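Local coordinates for protein beta-glucanase (Clostridium thermocellum, PDB 3WVJ) that hydrolyses mixed-linkage beta-1,3-1,4-glucans such as lichenan, as a glycoside hydrolase of family 16, at residues F71-G75 with V211-P215; G75-V79 with P215-P219. All coordinates share one frame; numbering follows the deposited sequence.

Contact 1: residues F71-G75 with V211-P215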
loop_
_atom_site.group_PDB
_atom_site.type_symbol
_atom_site.label_atom_id
_atom_site.label_comp_id
_atom_site.label_asym_id
_atom_site.label_seq_id
_atom_site.Cartn_x
_atom_site.Cartn_y
_atom_site.Cartn_z
ATOM N N PHE A 71 -9.022 11.522 4.895
ATOM C CA PHE A 71 -9.773 10.442 4.285
ATOM C C PHE A 71 -10.131 10.929 2.888
ATOM O O PHE A 71 -10.341 12.157 2.718
ATOM C CB PHE A 71 -11.026 10.297 5.096
ATOM C CG PHE A 71 -10.817 9.636 6.411
ATOM C CD1 PHE A 71 -11.031 8.249 6.533
ATOM C CD2 PHE A 71 -10.533 10.395 7.541
ATOM C CE1 PHE A 71 -10.850 7.630 7.768
ATOM C CE2 PHE A 71 -10.316 9.786 8.776
ATOM C CZ PHE A 71 -10.503 8.408 8.895
ATOM N N PHE A 72 -10.211 10.005 1.914
ATOM C CA PHE A 72 -10.462 10.327 0.509
ATOM C C PHE A 72 -11.586 9.464 -0.014
ATOM O O PHE A 72 -11.651 8.281 0.312
ATOM C CB PHE A 72 -9.217 10.072 -0.328
ATOM C CG PHE A 72 -8.002 10.917 0.125
ATOM C CD1 PHE A 72 -7.651 12.061 -0.549
ATOM C CD2 PHE A 72 -7.260 10.529 1.230
ATOM C CE1 PHE A 72 -6.558 12.838 -0.133
ATOM C CE2 PHE A 72 -6.193 11.287 1.654
ATOM C CZ PHE A 72 -5.830 12.437 0.976
ATOM N N GLY A 73 -12.445 10.052 -0.852
ATOM C CA GLY A 73 -13.611 9.333 -1.418
ATOM C C GLY A 73 -13.412 8.669 -2.789
ATOM O O GLY A 73 -12.266 8.404 -3.212
ATOM N N TYR A 74 -14.525 8.344 -3.459
ATOM C CA TYR A 74 -14.464 7.921 -4.885
ATOM C C TYR A 74 -13.473 8.755 -5.732
ATOM O O TYR A 74 -13.216 9.918 -5.426
ATOM C CB TYR A 74 -15.846 7.946 -5.508
ATOM C CG TYR A 74 -16.761 7.008 -4.789
ATOM C CD1 TYR A 74 -16.401 5.674 -4.597
ATOM C CD2 TYR A 74 -17.982 7.460 -4.241
ATOM C CE1 TYR A 74 -17.253 4.780 -3.937
ATOM C CE2 TYR A 74 -18.835 6.571 -3.578
ATOM C CZ TYR A 74 -18.454 5.256 -3.416
ATOM O OH TYR A 74 -19.270 4.380 -2.757
ATOM N N GLY A 75 -12.913 8.162 -6.778
ATOM C CA GLY A 75 -11.939 8.864 -7.617
ATOM C C GLY A 75 -10.736 7.990 -7.951
ATOM O O GLY A 75 -10.742 6.772 -7.679
ATOM N N VAL A 211 2.277 10.079 -4.547
ATOM C CA VAL A 211 0.917 9.596 -4.394
ATOM C C VAL A 211 0.050 10.782 -4.832
ATOM O O VAL A 211 0.304 11.965 -4.440
ATOM C CB VAL A 211 0.656 9.286 -2.930
ATOM C CG1 VAL A 211 -0.834 9.292 -2.637
ATOM C CG2 VAL A 211 1.281 7.970 -2.548
ATOM N N LYS A 212 -0.909 10.491 -5.712
ATOM C CA LYS A 212 -1.845 11.476 -6.256
ATOM C C LYS A 212 -3.257 10.931 -6.182
ATOM O O LYS A 212 -3.512 9.702 -6.357
ATOM C CB LYS A 212 -1.489 11.840 -7.695
ATOM C CG LYS A 212 -0.162 12.558 -7.824
ATOM C CD LYS A 212 0.363 12.578 -9.249
ATOM C CE LYS A 212 1.554 13.517 -9.347
ATOM N NZ LYS A 212 2.025 13.637 -10.757
ATOM N N TYR A 213 -4.174 11.817 -5.834
ATOM C CA TYR A 213 -5.607 11.509 -5.884
ATOM C C TYR A 213 -6.360 12.564 -6.720
ATOM O O TYR A 213 -6.170 13.805 -6.550
ATOM C CB TYR A 213 -6.182 11.344 -4.464
ATOM C CG TYR A 213 -7.709 11.493 -4.365
ATOM C CD1 TYR A 213 -8.544 10.370 -4.464
ATOM C CD2 TYR A 213 -8.313 12.754 -4.159
ATOM C CE1 TYR A 213 -9.917 10.485 -4.361
ATOM C CE2 TYR A 213 -9.682 12.868 -4.065
ATOM C CZ TYR A 213 -10.458 11.725 -4.153
ATOM O OH TYR A 213 -11.802 11.809 -4.102
ATOM N N TYR A 214 -7.143 12.059 -7.666
ATOM C CA TYR A 214 -7.975 12.882 -8.511
ATOM C C TYR A 214 -9.445 12.492 -8.300
ATOM O O TYR A 214 -9.841 11.351 -8.580
ATOM C CB TYR A 214 -7.594 12.727 -9.978
ATOM C CG TYR A 214 -6.141 12.960 -10.296
ATOM C CD1 TYR A 214 -5.618 14.272 -10.441
ATOM C CD2 TYR A 214 -5.284 11.881 -10.488
ATOM C CE1 TYR A 214 -4.274 14.485 -10.736
ATOM C CE2 TYR A 214 -3.944 12.074 -10.799
ATOM C CZ TYR A 214 -3.445 13.369 -10.931
ATOM O OH TYR A 214 -2.109 13.524 -11.234
ATOM N N PRO A 215 -10.258 13.436 -7.800
ATOM C CA PRO A 215 -11.635 13.116 -7.486
ATOM C C PRO A 215 -12.448 12.922 -8.749
ATOM O O PRO A 215 -13.506 12.316 -8.706
ATOM C CB PRO A 215 -12.121 14.355 -6.735
ATOM C CG PRO A 215 -10.956 15.280 -6.621
ATOM C CD PRO A 215 -9.970 14.874 -7.648
#
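Gly75 and Pro215 bring the two backbones together, their CA atoms 4.3 Å apart, where strands 75-82 and 204-214 of the beta-jellyroll of this family 16 glucanase meet their loops. Residues 211-214 are the end of strand 204-214, while 71-75 leaves strand 61-72 after Phe72 and passes through Gly73 and Tyr74 to the start of strand 75-82. The main chains close on each other toward Gly75, which has a positive phi of 136° and lies with its CA directly against the other chain, 3.4 Å from Tyr214 O.

Across the wider part of the gap, Tyr213 does the bridging. Its CG stands anti to the backbone N, which sends the ring over to the loop. Phe72 meets one face of that ring edge-on: CD1 lies 3.7 Å from Tyr213 CD2, and the planes are inclined at 62° in a T-shaped pair. Phe72 CB adds a CH-pi contact over the same ring, 4.2 Å from its centroid. Pro215 N lies over the opposite face, offset toward the rim, and Tyr77 makes a further edge-to-face pair with Tyr213. Phe72 in turn packs against Phe8 and Ile181, so the pair belongs to a larger apolar cluster. Gly73 N is buried and finds no hydrogen-bond partner in the model. At the far end of the tyrosine, Tyr213 OH donates to Tyr74 O over 2.7 Å, coming in tilted 27° from the carbonyl plane.

Contact 2: residues G75-V79 with P215-P219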
loop_
_atom_site.group_PDB
_atom_site.type_symbol
_atom_site.label_atom_id
_atom_site.label_comp_id
_atom_site.label_asym_id
_atom_site.label_seq_id
_atom_site.Cartn_x
_atom_site.Cartn_y
_atom_site.Cartn_z
ATOM N N GLY A 75 -12.913 8.162 -6.778
ATOM C CA GLY A 75 -11.939 8.864 -7.617
ATOM C C GLY A 75 -10.736 7.990 -7.951
ATOM O O GLY A 75 -10.742 6.772 -7.679
ATOM N N TYR A 76 -9.700 8.634 -8.515
ATOM C CA TYR A 76 -8.508 7.939 -9.050
ATOM C C TYR A 76 -7.295 8.146 -8.159
ATOM O O TYR A 76 -6.892 9.304 -7.868
ATOM C CB TYR A 76 -8.192 8.341 -10.506
ATOM C CG TYR A 76 -6.974 7.629 -11.062
ATOM C CD1 TYR A 76 -6.938 6.205 -11.191
ATOM C CD2 TYR A 76 -5.840 8.350 -11.401
ATOM C CE1 TYR A 76 -5.817 5.566 -11.685
ATOM C CE2 TYR A 76 -4.716 7.717 -11.890
ATOM C CZ TYR A 76 -4.694 6.338 -12.029
ATOM O OH TYR A 76 -3.515 5.760 -12.530
ATOM N N TYR A 77 -6.741 7.012 -7.707
ATOM C CA TYR A 77 -5.617 6.993 -6.785
ATOM C C TYR A 77 -4.398 6.503 -7.563
ATOM O O TYR A 77 -4.466 5.472 -8.266
ATOM C CB TYR A 77 -5.878 6.056 -5.615
ATOM C CG TYR A 77 -6.983 6.465 -4.661
ATOM C CD1 TYR A 77 -6.680 6.868 -3.338
ATOM C CD2 TYR A 77 -8.318 6.436 -5.063
ATOM C CE1 TYR A 77 -7.698 7.222 -2.457
ATOM C CE2 TYR A 77 -9.339 6.753 -4.202
ATOM C CZ TYR A 77 -9.034 7.154 -2.904
ATOM O OH TYR A 77 -10.057 7.447 -2.054
ATOM N N GLU A 78 -3.287 7.236 -7.471
ATOM C CA GLU A 78 -2.102 6.756 -8.177
ATOM C C GLU A 78 -0.850 6.854 -7.351
ATOM O O GLU A 78 -0.612 7.869 -6.706
ATOM C CB GLU A 78 -1.932 7.510 -9.490
ATOM C CG GLU A 78 -0.823 6.968 -10.351
ATOM C CD GLU A 78 -0.712 7.712 -11.660
ATOM O OE1 GLU A 78 -1.454 7.360 -12.610
ATOM O OE2 GLU A 78 0.121 8.625 -11.763
ATOM N N VAL A 79 -0.045 5.808 -7.397
ATOM C CA VAL A 79 1.249 5.805 -6.764
ATOM C C VAL A 79 2.301 5.592 -7.853
ATOM O O VAL A 79 2.050 4.881 -8.816
ATOM C CB VAL A 79 1.306 4.693 -5.668
ATOM C CG1 VAL A 79 1.188 3.257 -6.258
ATOM C CG2 VAL A 79 2.550 4.836 -4.822
ATOM N N PRO A 215 -10.258 13.436 -7.800
ATOM C CA PRO A 215 -11.635 13.116 -7.486
ATOM C C PRO A 215 -12.448 12.922 -8.749
ATOM O O PRO A 215 -13.506 12.316 -8.706
ATOM C CB PRO A 215 -12.121 14.355 -6.735
ATOM C CG PRO A 215 -10.956 15.280 -6.621
ATOM C CD PRO A 215 -9.970 14.874 -7.648
ATOM N N ASN A 216 -11.937 13.388 -9.880
ATOM C CA ASN A 216 -12.723 13.479 -11.102
ATOM C C ASN A 216 -12.250 12.546 -12.210
ATOM O O ASN A 216 -13.047 11.852 -12.827
ATOM C CB ASN A 216 -12.578 14.880 -11.634
ATOM C CG ASN A 216 -11.123 15.198 -11.945
ATOM O OD1 ASN A 216 -10.248 15.175 -11.047
ATOM N ND2 ASN A 216 -10.834 15.413 -13.229
ATOM N N GLY A 217 -10.955 12.550 -12.501
ATOM C CA GLY A 217 -10.488 11.963 -13.754
ATOM C C GLY A 217 -9.752 10.658 -13.623
ATOM O O GLY A 217 -9.482 10.198 -12.528
ATOM N N VAL A 218 -9.471 10.080 -14.789
ATOM C CA VAL A 218 -8.626 8.900 -15.006
ATOM C C VAL A 218 -7.613 9.294 -16.129
ATOM O O VAL A 218 -7.708 10.413 -16.643
ATOM C CB VAL A 218 -9.468 7.602 -15.341
ATOM C CG1 VAL A 218 -10.094 7.042 -14.096
ATOM C CG2 VAL A 218 -10.581 7.808 -16.366
ATOM N N PRO A 219 -6.617 8.420 -16.483
ATOM C CA PRO A 219 -5.673 8.680 -17.632
ATOM C C PRO A 219 -6.102 8.324 -19.098
ATOM O O PRO A 219 -5.946 9.109 -20.047
ATOM C CB PRO A 219 -4.411 7.890 -17.241
ATOM C CG PRO A 219 -4.583 7.569 -15.787
ATOM C CD PRO A 219 -6.059 7.402 -15.575
#
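Tyr76 carries this contact, lying along the C-terminal tail as residues 215-219 leave strand 204-214 and run past strand 75-82. With chi1 at -180° the ring swings away from its own amide and runs beside the strand toward Glu78. Pro219 covers one face: its CD sits 4.1 Å from the centroid of the Tyr76 ring, 17° off the normal, in a CH-pi contact displaced toward the rim. Pro219 CG reaches the phenol end, 3.9 Å from Tyr76 OH. Near the root of the side chain, Gly217 O comes within 3.0 Å of Tyr76 CB; this carbonyl is buried and has no hydrogen-bond partner in the model. Val218 CG1 touches the same CB more loosely, at 4.3 Å.

The phenol end is held by Glu78. Tyr76 OH donates over 2.6 Å to the anti lone pair of Glu78 OE1, and OE1 lies at the ring edge, in its plane. Glu78 OE2 is bonded to Tyr210 OH, so both carboxylate oxygens are engaged by tyrosines. Tyr161 packs on Tyr76 edge-to-face and also touches Val218 and Pro219. Here the C-terminal tail folds back over tyrosines on the outer surface of a jellyroll sheet.

Contacts 1 and 2 share Gly75 and Pro215, and their centres lie about 6 Å apart at the end of the antiparallel pairing of strands 75-82 and 204-214, which the probable backbone bonds Lys212 O to Glu78 N and Tyr214 O to Tyr76 N hold in step. Alternating residues divide the work: Tyr213 and Tyr77 point to the side of Phe72, while Tyr76 and Glu78 serve the tail. Contact 1 is the more interior, an aromatic pair closed by a phenol-to-carbonyl bond. Contact 2 lies nearer the surface, with Val218 and Pro219 exposed; its two segments meet through prolyl CH-pi and apolar contacts, and its polar bond stays within strand 75-82.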